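Local coordinates for protein aldehyde dehydrogenase (Trypanosoma brucei, PDB 5MYP) that probably oxidises aldehydes to the corresponding carboxylic acids with NAD+ as electron acceptor, as members of the aldehyde dehydrogenase family do, at residues L198-A203 and T221-G226; A348-T353 and G368-V373; G119-I124 and A144-V149. One frame throughout, in Å; residues are numbered along the deposited sequence.

Interaction 1: L198-A203 and T221-G226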
loop_
_atom_site.group_PDB
_atom_site.type_symbol
_atom_site.label_atom_id
_atom_site.label_comp_id
_atom_site.label_asym_id
_atom_site.label_seq_id
_atom_site.Cartn_x
_atom_site.Cartn_y
_atom_site.Cartn_z
ATOM N N LEU A 198 3.109 -10.989 -0.979
ATOM C CA LEU A 198 4.433 -10.477 -0.619
ATOM C C LEU A 198 5.481 -11.191 -1.465
ATOM O O LEU A 198 5.551 -12.422 -1.465
ATOM C CB LEU A 198 4.729 -10.638 0.877
ATOM C CG LEU A 198 6.003 -9.900 1.352
ATOM C CD1 LEU A 198 5.844 -9.298 2.751
ATOM C CD2 LEU A 198 7.255 -10.774 1.279
ATOM N N TYR A 199 6.293 -10.409 -2.175
ATOM C CA TYR A 199 7.365 -10.927 -3.023
ATOM C C TYR A 199 8.690 -10.295 -2.624
ATOM O O TYR A 199 8.790 -9.076 -2.513
ATOM C CB TYR A 199 7.087 -10.644 -4.509
ATOM C CG TYR A 199 8.280 -10.941 -5.392
ATOM C CD1 TYR A 199 8.557 -12.242 -5.801
ATOM C CD2 TYR A 199 9.158 -9.930 -5.776
ATOM C CE1 TYR A 199 9.660 -12.530 -6.595
ATOM C CE2 TYR A 199 10.273 -10.205 -6.558
ATOM C CZ TYR A 199 10.520 -11.505 -6.970
ATOM O OH TYR A 199 11.620 -11.778 -7.746
ATOM N N THR A 200 9.699 -11.139 -2.427
ATOM C CA THR A 200 11.071 -10.710 -2.207
ATOM C C THR A 200 11.907 -11.233 -3.370
ATOM O O THR A 200 11.807 -12.405 -3.739
ATOM C CB THR A 200 11.627 -11.246 -0.873
ATOM O OG1 THR A 200 10.727 -10.909 0.189
ATOM C CG2 THR A 200 13.002 -10.653 -0.562
ATOM N N GLY A 201 12.718 -10.353 -3.957
ATOM C CA GLY A 201 13.567 -10.714 -5.090
ATOM C C GLY A 201 13.952 -9.516 -5.937
ATOM O O GLY A 201 14.267 -8.464 -5.399
ATOM N N SER A 202 13.915 -9.683 -7.258
ATOM C CA SER A 202 14.392 -8.666 -8.207
ATOM C C SER A 202 13.272 -7.742 -8.679
ATOM O O SER A 202 12.102 -8.129 -8.693
ATOM C CB SER A 202 15.019 -9.338 -9.425
ATOM O OG SER A 202 14.036 -10.028 -10.176
ATOM N N ALA A 203 13.649 -6.530 -9.082
ATOM C CA ALA A 203 12.719 -5.580 -9.696
ATOM C C ALA A 203 12.111 -6.111 -10.995
ATOM O O ALA A 203 10.940 -5.875 -11.269
ATOM C CB ALA A 203 13.418 -4.252 -9.960
ATOM N N THR A 221 3.196 -6.295 -1.507
ATOM C CA THR A 221 4.377 -5.814 -0.813
ATOM C C THR A 221 5.555 -6.395 -1.581
ATOM O O THR A 221 5.639 -7.610 -1.767
ATOM C CB THR A 221 4.396 -6.281 0.655
ATOM O OG1 THR A 221 3.236 -5.772 1.329
ATOM C CG2 THR A 221 5.653 -5.793 1.380
ATOM N N LEU A 222 6.442 -5.523 -2.054
ATOM C CA LEU A 222 7.576 -5.914 -2.882
ATOM C C LEU A 222 8.843 -5.513 -2.140
ATOM O O LEU A 222 9.011 -4.342 -1.796
ATOM C CB LEU A 222 7.495 -5.237 -4.257
ATOM C CG LEU A 222 6.180 -5.414 -5.025
ATOM C CD1 LEU A 222 6.154 -4.561 -6.288
ATOM C CD2 LEU A 222 5.952 -6.876 -5.374
ATOM N N GLU A 223 9.699 -6.493 -1.859
ATOM C CA GLU A 223 10.953 -6.275 -1.136
ATOM C C GLU A 223 12.081 -6.574 -2.107
ATOM O O GLU A 223 12.387 -7.739 -2.386
ATOM C CB GLU A 223 11.025 -7.197 0.084
ATOM C CG GLU A 223 9.960 -6.919 1.145
ATOM C CD GLU A 223 10.300 -5.772 2.090
ATOM O OE1 GLU A 223 11.466 -5.317 2.126
ATOM O OE2 GLU A 223 9.381 -5.324 2.814
ATOM N N LEU A 224 12.686 -5.518 -2.644
ATOM C CA LEU A 224 13.598 -5.650 -3.777
ATOM C C LEU A 224 14.985 -5.192 -3.352
ATOM O O LEU A 224 15.321 -5.299 -2.169
ATOM C CB LEU A 224 13.037 -4.905 -4.996
ATOM C CG LEU A 224 11.539 -5.129 -5.251
ATOM C CD1 LEU A 224 11.039 -4.236 -6.374
ATOM C CD2 LEU A 224 11.237 -6.591 -5.552
ATOM N N GLY A 225 15.805 -4.732 -4.293
ATOM C CA GLY A 225 17.183 -4.362 -3.992
ATOM C C GLY A 225 17.537 -3.012 -4.572
ATOM O O GLY A 225 16.719 -2.082 -4.579
ATOM N N GLY A 226 18.763 -2.916 -5.068
ATOM C CA GLY A 226 19.340 -1.665 -5.530
ATOM C C GLY A 226 20.743 -1.583 -4.978
ATOM O O GLY A 226 21.218 -2.513 -4.319
#
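Tyr199 is gripped by the second strand at both its amide and its carbonyl: its N-H reaches Thr221 O, and its O takes Glu223 N at 2.8 Å. Glu223 O in turn accepts Gly201 N, already beyond its strand, at 3.1 Å. The strand axes run 4.8 Å apart and diverge by only 11°. Weaker CA-H...O contacts supplement these bonds, among them Leu224 CA to Gly201 O at 3.3 Å.

Side-chain packing differs on the two faces. On one, the Leu198 side chain slants across that of Thr221, CD1 lying 3.8 Å from Thr221 CG2, while Thr200 OG1 rests 3.7 Å from Glu223 CB. On the other, Leu222 CD2 touches Tyr199 CB. Leu224, with CG anti to its carbonyl carbon (chi1 -44°), swings CD2 to the edge of the Tyr199 ring, 3.9 Å from Tyr199 CE2. Leu217 of the second subunit packs on Leu222 and Leu224.

Two polar side chains of the first segment fix the turn into the helix. Tyr199 OH accepts the Ser202 N-H at 3.1 Å, a bent bond (142°), and Ser202 OG caps Val205 N at the start of helix 203-214; OG also bonds a glycerol, probably from the crystallisation liquor.

The Glu223 chain bends at chi2, and its end leads off from the first strand; the side chain touches Phe433 and Tyr444. This is a beta-alpha-beta unit of the Rossmann-like NAD-binding domain of aldehyde dehydrogenases; its second strand delivers Glu223, a predicted active-site residue, and leads to Gly225 beside the predicted catalytic Cys259.

Interaction 2: A348-T353 and G368-V373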
loop_
_atom_site.group_PDB
_atom_site.type_symbol
_atom_site.label_atom_id
_atom_site.label_comp_id
_atom_site.label_asym_id
_atom_site.label_seq_id
_atom_site.Cartn_x
_atom_site.Cartn_y
_atom_site.Cartn_z
ATOM N N ALA A 348 36.547 -13.859 -3.196
ATOM C CA ALA A 348 36.871 -13.129 -1.971
ATOM C C ALA A 348 36.436 -11.663 -2.097
ATOM O O ALA A 348 36.353 -11.143 -3.213
ATOM C CB ALA A 348 38.361 -13.207 -1.674
ATOM N N PRO A 349 36.154 -10.993 -0.960
ATOM C CA PRO A 349 35.807 -9.574 -1.018
ATOM C C PRO A 349 36.886 -8.769 -1.734
ATOM O O PRO A 349 38.075 -8.928 -1.442
ATOM C CB PRO A 349 35.686 -9.164 0.455
ATOM C CG PRO A 349 35.428 -10.428 1.183
ATOM C CD PRO A 349 36.148 -11.498 0.422
ATOM N N THR A 350 36.458 -7.947 -2.686
ATOM C CA THR A 350 37.355 -7.258 -3.596
ATOM C C THR A 350 36.999 -5.779 -3.632
ATOM O O THR A 350 35.854 -5.424 -3.916
ATOM C CB THR A 350 37.255 -7.872 -5.000
ATOM O OG1 THR A 350 37.659 -9.249 -4.941
ATOM C CG2 THR A 350 38.124 -7.123 -6.010
ATOM N N ILE A 351 37.983 -4.933 -3.327
ATOM C CA ILE A 351 37.811 -3.481 -3.304
ATOM C C ILE A 351 38.337 -2.906 -4.615
ATOM O O ILE A 351 39.509 -3.109 -4.960
ATOM C CB ILE A 351 38.568 -2.829 -2.126
ATOM C CG1 ILE A 351 38.182 -3.496 -0.792
ATOM C CG2 ILE A 351 38.304 -1.325 -2.083
ATOM C CD1 ILE A 351 38.984 -3.015 0.395
ATOM N N LEU A 352 37.469 -2.199 -5.341
ATOM C CA LEU A 352 37.842 -1.546 -6.593
ATOM C C LEU A 352 37.988 -0.048 -6.372
ATOM O O LEU A 352 37.137 0.567 -5.725
ATOM C CB LEU A 352 36.790 -1.785 -7.679
ATOM C CG LEU A 352 36.477 -3.205 -8.134
ATOM C CD1 LEU A 352 35.464 -3.145 -9.267
ATOM C CD2 LEU A 352 37.731 -3.948 -8.573
ATOM N N THR A 353 39.058 0.530 -6.918
ATOM C CA THR A 353 39.260 1.980 -6.938
ATOM C C THR A 353 39.378 2.449 -8.390
ATOM O O THR A 353 39.397 1.626 -9.312
ATOM C CB THR A 353 40.529 2.377 -6.163
ATOM O OG1 THR A 353 41.662 1.711 -6.728
ATOM C CG2 THR A 353 40.401 2.003 -4.693
ATOM N N GLY A 368 27.154 -9.153 -4.551
ATOM C CA GLY A 368 28.334 -9.999 -4.526
ATOM C C GLY A 368 29.509 -9.339 -3.829
ATOM O O GLY A 368 29.380 -8.230 -3.314
ATOM N N PRO A 369 30.670 -10.013 -3.810
ATOM C CA PRO A 369 31.825 -9.516 -3.052
ATOM C C PRO A 369 32.613 -8.313 -3.626
ATOM O O PRO A 369 33.676 -8.000 -3.093
ATOM C CB PRO A 369 32.740 -10.756 -2.972
ATOM C CG PRO A 369 31.848 -11.914 -3.252
ATOM C CD PRO A 369 30.894 -11.395 -4.269
ATOM N N ILE A 370 32.110 -7.638 -4.662
ATOM C CA ILE A 370 32.813 -6.492 -5.253
ATOM C C ILE A 370 32.349 -5.197 -4.581
ATOM O O ILE A 370 31.148 -4.928 -4.518
ATOM C CB ILE A 370 32.579 -6.390 -6.780
ATOM C CG1 ILE A 370 32.831 -7.740 -7.478
ATOM C CG2 ILE A 370 33.428 -5.278 -7.389
ATOM C CD1 ILE A 370 34.172 -8.382 -7.181
ATOM N N LEU A 371 33.307 -4.405 -4.092
ATOM C CA LEU A 371 33.033 -3.129 -3.434
ATOM C C LEU A 371 33.772 -1.980 -4.139
ATOM O O LEU A 371 34.949 -1.724 -3.857
ATOM C CB LEU A 371 33.440 -3.190 -1.955
ATOM C CG LEU A 371 32.992 -2.030 -1.057
ATOM C CD1 LEU A 371 31.489 -2.069 -0.809
ATOM C CD2 LEU A 371 33.735 -2.063 0.275
ATOM N N PRO A 372 33.088 -1.289 -5.071
ATOM C CA PRO A 372 33.628 -0.053 -5.639
ATOM C C PRO A 372 33.791 1.045 -4.593
ATOM O O PRO A 372 32.936 1.193 -3.716
ATOM C CB PRO A 372 32.563 0.355 -6.663
ATOM C CG PRO A 372 31.898 -0.918 -7.037
ATOM C CD PRO A 372 31.850 -1.697 -5.758
ATOM N N VAL A 373 34.886 1.794 -4.697
ATOM C CA VAL A 373 35.161 2.931 -3.830
ATOM C C VAL A 373 35.281 4.175 -4.708
ATOM O O VAL A 373 36.194 4.279 -5.535
ATOM C CB VAL A 373 36.452 2.714 -3.011
ATOM C CG1 VAL A 373 36.809 3.954 -2.197
ATOM C CG2 VAL A 373 36.302 1.505 -2.094
#
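Strands 350-353 and 370-373 run parallel with axes 4.6 Å apart and inclined by 27°, pairing Thr350 with Ile370, Ile351 with Leu371 and Leu352 with Pro372. Four backbone bonds join them: Thr350 N to Pro369 O, Leu371 N to Thr350 O at 2.7 Å, Leu352 N to Leu371 O at 3.0 Å, and Val373 N to Leu352 O. The third is the most inclined at its acceptor, since Leu352 N stands 46° out of the Leu371 carbonyl plane. Pro372, which has no N-H, is flanked by Leu371 and Val373, whose amides bond to the first strand; its CA makes a CA-H...O contact with Leu352 O.

One face carries Thr350, Leu352, Ile370 and Pro372. Here Ile370 straddles two neighbours: its CG2 presses on Leu352 CD1 at 3.5 Å, a close carbon pair, while CD1, folded back by a chi2 of -53°, reaches Thr350 CB at 3.8 Å. Thr350 OG1, beside its own backbone N, donates to Ala348 O at 2.9 Å from above the carbonyl plane and is also bonded to Gly338 N.

On the face of Ile351 and Leu371 the tight pair is diagonal, methyl to methyl: Ile351 CG2 and Val373 CG2 approach to 3.5 Å, the two side chains slanting past each other. Helix 272-287 packs on Ile351 and helix 240-252 on Leu371. Where the strands begin, Pro369 points its CB at Ala348 O, 3.6 Å away, and Tyr313 packs on both Pro349 and Pro369.

The contact is buried and lies away from the predicted active-site residues. It joins two neighbouring parallel strands of the mixed, helix-covered alpha/beta sheet that forms the catalytic domain of the aldehyde dehydrogenase fold.

Interaction 3: G119-I124 and A144-V149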
loop_
_atom_site.group_PDB
_atom_site.type_symbol
_atom_site.label_atom_id
_atom_site.label_comp_id
_atom_site.label_asym_id
_atom_site.label_seq_id
_atom_site.Cartn_x
_atom_site.Cartn_y
_atom_site.Cartn_z
ATOM N N GLY A 119 -7.646 -12.385 4.027
ATOM C CA GLY A 119 -8.042 -13.640 3.391
ATOM C C GLY A 119 -6.872 -14.582 3.236
ATOM O O GLY A 119 -6.319 -15.036 4.239
ATOM N N VAL A 120 -6.502 -14.882 1.991
ATOM C CA VAL A 120 -5.349 -15.735 1.698
ATOM C C VAL A 120 -4.192 -14.875 1.194
ATOM O O VAL A 120 -4.359 -14.076 0.262
ATOM C CB VAL A 120 -5.672 -16.840 0.663
ATOM C CG1 VAL A 120 -4.551 -17.871 0.615
ATOM C CG2 VAL A 120 -6.991 -17.523 1.007
ATOM N N VAL A 121 -3.028 -15.045 1.821
ATOM C CA VAL A 121 -1.814 -14.313 1.469
ATOM C C VAL A 121 -0.852 -15.248 0.740
ATOM O O VAL A 121 -0.619 -16.373 1.190
ATOM C CB VAL A 121 -1.120 -13.748 2.731
ATOM C CG1 VAL A 121 0.192 -13.052 2.377
ATOM C CG2 VAL A 121 -2.066 -12.807 3.473
ATOM N N LEU A 122 -0.301 -14.787 -0.381
ATOM C CA LEU A 122 0.766 -15.513 -1.076
ATOM C C LEU A 122 2.109 -14.916 -0.675
ATOM O O LEU A 122 2.288 -13.702 -0.741
ATOM C CB LEU A 122 0.598 -15.431 -2.595
ATOM C CG LEU A 122 1.717 -16.025 -3.466
ATOM C CD1 LEU A 122 1.874 -17.518 -3.230
ATOM C CD2 LEU A 122 1.457 -15.756 -4.936
ATOM N N VAL A 123 3.044 -15.775 -0.275
ATOM C CA VAL A 123 4.418 -15.369 0.029
ATOM C C VAL A 123 5.364 -16.073 -0.938
ATOM O O VAL A 123 5.438 -17.298 -0.943
ATOM C CB VAL A 123 4.809 -15.723 1.479
ATOM C CG1 VAL A 123 6.252 -15.316 1.767
ATOM C CG2 VAL A 123 3.850 -15.061 2.453
ATOM N N ILE A 124 6.068 -15.296 -1.759
ATOM C CA ILE A 124 7.063 -15.835 -2.685
ATOM C C ILE A 124 8.443 -15.557 -2.097
ATOM O O ILE A 124 8.841 -14.405 -1.944
ATOM C CB ILE A 124 6.936 -15.219 -4.092
ATOM C CG1 ILE A 124 5.545 -15.519 -4.678
ATOM C CG2 ILE A 124 8.036 -15.746 -5.018
ATOM C CD1 ILE A 124 5.199 -14.695 -5.903
ATOM N N ALA A 144 -2.120 -11.936 11.665
ATOM C CA ALA A 144 -3.254 -11.109 11.241
ATOM C C ALA A 144 -4.531 -11.895 10.903
ATOM O O ALA A 144 -5.511 -11.302 10.461
ATOM C CB ALA A 144 -2.843 -10.246 10.048
ATOM N N GLY A 145 -4.530 -13.212 11.108
ATOM C CA GLY A 145 -5.726 -14.036 10.933
ATOM C C GLY A 145 -6.002 -14.487 9.507
ATOM O O GLY A 145 -7.121 -14.887 9.187
ATOM N N ASN A 146 -4.985 -14.430 8.654
ATOM C CA ASN A 146 -5.088 -14.919 7.281
ATOM C C ASN A 146 -4.692 -16.387 7.239
ATOM O O ASN A 146 -4.105 -16.913 8.190
ATOM C CB ASN A 146 -4.153 -14.122 6.371
ATOM C CG ASN A 146 -4.444 -12.639 6.405
ATOM O OD1 ASN A 146 -5.489 -12.182 5.932
ATOM N ND2 ASN A 146 -3.522 -11.876 6.981
ATOM N N THR A 147 -5.035 -17.046 6.138
ATOM C CA THR A 147 -4.347 -18.263 5.731
ATOM C C THR A 147 -3.362 -17.856 4.641
ATOM O O THR A 147 -3.361 -16.704 4.194
ATOM C CB THR A 147 -5.317 -19.357 5.248
ATOM O OG1 THR A 147 -6.052 -18.893 4.112
ATOM C CG2 THR A 147 -6.285 -19.725 6.360
ATOM N N ALA A 148 -2.506 -18.781 4.229
ATOM C CA ALA A 148 -1.413 -18.432 3.331
ATOM C C ALA A 148 -0.986 -19.563 2.422
ATOM O O ALA A 148 -1.208 -20.732 2.726
ATOM C CB ALA A 148 -0.217 -17.931 4.127
ATOM N N VAL A 149 -0.395 -19.183 1.292
ATOM C CA VAL A 149 0.339 -20.102 0.430
ATOM C C VAL A 149 1.766 -19.579 0.330
ATOM O O VAL A 149 1.976 -18.388 0.113
ATOM C CB VAL A 149 -0.298 -20.216 -0.967
ATOM C CG1 VAL A 149 0.555 -21.095 -1.880
ATOM C CG2 VAL A 149 -1.715 -20.767 -0.848
#
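Strands 120-124 and 147-149 are parallel, their axes 4.4 Å apart and inclined by 31°. Four main-chain bonds link the segments: Thr147 N to Gly119 O, Val121 N to Thr147 O, Val149 N to Val121 O at 2.8 Å, and Val123 N to Val149 O.

Asn146 extends this pairing with its side chain. OD1 accepts the Gly119 N-H at 2.9 Å, in the carboxamide plane and nearly straight (171°), and takes a second bond from Leu118 N; ND2 is bonded to the carbonyls of Ala141 and Phe453. The buried carboxamide is thereby held at both ends, while Val121 CG2 lies against it, 3.8 Å from Asn146 CG.

On the opposite face, Val120 CG2 meets Thr147 OG1 at 3.5 Å, a hydroxyl bonded to Cys24 O. Further along, Leu122 CD1 reaches across to Val149 CG1 at 4.0 Å, and helix 16-29 packs over Val120, Thr147 and Val149.

Gly145, at positive phi, ends helix 132-143 with a Schellman motif, turning the chain into the second strand. Strand 110-124, helix 132-143 and strand 147-151 together form a beta-alpha-beta crossover of the Rossmann-like NAD-binding domain.

How the interactions relate
Interactions 1 and 3 belong to one sheet, where strands 110-124 and 196-200 are neighbours. They touch directly: Leu198 N lies 2.8 Å from Leu122 O and Leu198 O 2.9 Å from Ile124 N, both probable hydrogen bonds, and Tyr199 CD1 packs on Ile124 CG2. Helix 132-143, the crossover of interaction 3, also packs on Leu198 and Thr200. Interaction 2 sits in the second sheet and touches neither: its nearest atoms are about 9 Å from interaction 1 and about 19 Å from interaction 3. Interaction 1 contains the predicted active-site Glu223, and its Gly225 lies about 4 Å from the side chain of the other, Cys259; the Val123 side chain of interaction 3 is about 9 Å from that of Glu223.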